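Local coordinates for protein-l-isoaspartate o-methyltransferase (Thermotoga maritima, PDB 1DL5) that methylates the carboxyl group of isoaspartyl residues in damaged proteins, using S-adenosylmethionine as methyl donor, a step in protein repair, at residues E242-D245 and L246-R250. Sequence-based numbering, arbitrary orientation.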
loop_
_atom_site.group_PDB
_atom_site.type_symbol
_atom_site.label_atom_id
_atom_site.label_comp_id
_atom_site.label_asym_id
_atom_site.label_seq_id
_atom_site.Cartn_x
_atom_site.Cartn_y
_atom_site.Cartn_z
ATOM N N GLU A 242 11.629 9.091 -16.203
ATOM C CA GLU A 242 12.684 9.780 -15.457
ATOM C C GLU A 242 12.110 10.150 -14.091
ATOM O O GLU A 242 12.764 9.995 -13.057
ATOM C CB GLU A 242 13.117 11.077 -16.151
ATOM C CG GLU A 242 13.764 10.932 -17.524
ATOM C CD GLU A 242 14.315 12.259 -18.046
ATOM O OE1 GLU A 242 13.657 13.307 -17.857
ATOM O OE2 GLU A 242 15.405 12.252 -18.653
ATOM N N LEU A 243 10.881 10.657 -14.097
ATOM C CA LEU A 243 10.232 11.056 -12.859
ATOM C C LEU A 243 9.975 9.873 -11.921
ATOM O O LEU A 243 10.119 10.003 -10.705
ATOM C CB LEU A 243 8.928 11.804 -13.173
ATOM C CG LEU A 243 9.124 13.270 -13.584
ATOM C CD1 LEU A 243 7.880 13.805 -14.296
ATOM C CD2 LEU A 243 9.433 14.103 -12.347
ATOM N N VAL A 244 9.611 8.721 -12.478
ATOM C CA VAL A 244 9.359 7.535 -11.654
ATOM C C VAL A 244 10.664 7.068 -11.011
ATOM O O VAL A 244 10.684 6.635 -9.857
ATOM C CB VAL A 244 8.755 6.382 -12.493
ATOM C CG1 VAL A 244 8.704 5.091 -11.655
ATOM C CG2 VAL A 244 7.349 6.764 -12.957
ATOM N N ASP A 245 11.749 7.167 -11.774
ATOM C CA ASP A 245 13.085 6.794 -11.306
ATOM C C ASP A 245 13.436 7.653 -10.092
ATOM O O ASP A 245 13.827 7.140 -9.046
ATOM C CB ASP A 245 14.103 7.061 -12.425
ATOM C CG ASP A 245 15.528 6.701 -12.041
ATOM O OD1 ASP A 245 15.791 6.367 -10.867
ATOM O OD2 ASP A 245 16.399 6.761 -12.934
ATOM N N LEU A 246 13.271 8.965 -10.238
ATOM C CA LEU A 246 13.603 9.913 -9.178
ATOM C C LEU A 246 12.673 9.905 -7.976
ATOM O O LEU A 246 13.122 9.989 -6.833
ATOM C CB LEU A 246 13.632 11.340 -9.743
ATOM C CG LEU A 246 14.678 11.658 -10.815
ATOM C CD1 LEU A 246 14.307 12.960 -11.520
ATOM C CD2 LEU A 246 16.058 11.767 -10.169
ATOM N N LEU A 247 11.377 9.814 -8.235
ATOM C CA LEU A 247 10.397 9.857 -7.164
ATOM C C LEU A 247 10.144 8.551 -6.424
ATOM O O LEU A 247 10.003 8.558 -5.200
ATOM C CB LEU A 247 9.068 10.402 -7.705
ATOM C CG LEU A 247 9.029 11.881 -8.099
ATOM C CD1 LEU A 247 7.820 12.136 -8.982
ATOM C CD2 LEU A 247 8.979 12.755 -6.855
ATOM N N THR A 248 10.086 7.432 -7.142
ATOM C CA THR A 248 9.796 6.155 -6.481
ATOM C C THR A 248 11.002 5.335 -6.047
ATOM O O THR A 248 10.926 4.587 -5.067
ATOM C CB THR A 248 8.910 5.236 -7.373
ATOM O OG1 THR A 248 9.707 4.658 -8.418
ATOM C CG2 THR A 248 7.766 6.031 -7.994
ATOM N N ARG A 249 12.106 5.484 -6.772
ATOM C CA ARG A 249 13.334 4.733 -6.518
ATOM C C ARG A 249 13.056 3.231 -6.598
ATOM O O ARG A 249 13.790 2.420 -6.036
ATOM C CB ARG A 249 13.942 5.102 -5.155
ATOM C CG ARG A 249 14.303 6.573 -5.029
ATOM C CD ARG A 249 13.217 7.326 -4.280
ATOM N NE ARG A 249 13.123 6.858 -2.900
ATOM C CZ ARG A 249 12.026 6.922 -2.152
ATOM N NH1 ARG A 249 10.901 7.439 -2.641
ATOM N NH2 ARG A 249 12.048 6.444 -0.915
ATOM N N ARG A 250 11.997 2.878 -7.324
ATOM C CA ARG A 250 11.597 1.485 -7.505
ATOM C C ARG A 250 11.635 1.077 -8.972
ATOM O O ARG A 250 11.048 0.066 -9.354
ATOM C CB ARG A 250 10.178 1.263 -6.965
ATOM C CG ARG A 250 10.092 1.234 -5.447
ATOM C CD ARG A 250 8.643 1.333 -4.985
ATOM N NE ARG A 250 8.488 0.897 -3.604
ATOM C CZ ARG A 250 8.419 -0.378 -3.226
ATOM N NH1 ARG A 250 8.482 -1.349 -4.128
ATOM N NH2 ARG A 250 8.292 -0.683 -1.942
#
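Thr248 folds back on Val244, one turn earlier in the helix. With chi1 at 76°, Thr248 OG1 sits between its own backbone N and carbonyl carbon and donates to Val244 O at 2.6 Å. Thr248 N reaches the same oxygen from the opposite face of the carbonyl plane, so two donors grip one acceptor. Thr248 OG1 also lies 3.4 Å from Val244 CG1, and it accepts from Arg250 N at 3.1 Å, forming an ST turn that a small β-hydroxyl suits well. Upstream the turn is regular: Leu247 N donates to Leu243 O at 2.8 Å. The leucines suit the buried flank, though Leu243 CD2 and Leu247 CD1 touch only lightly, at 4.2 Å. The backbone is looser where Arg249, partly exposed like Leu246, leaves helical angles with positive phi (58°): Arg249 N makes a long, bent bond to Asp245 O (3.3 Å), from above the carbonyl plane. Its side chain is anchored, bent at chi2 and chi3 so that Arg249 NH1 donates to Leu247 O, in the guanidinium plane, at 2.9 Å, while NH2 binds Gly306 O. Leu243 and Leu247 pack between strand 302-306 and helix 281-292; Val244 and Thr248 rest on Tyr260 of strand 257-261, and Thr248 also touches Leu286 of helix 281-292.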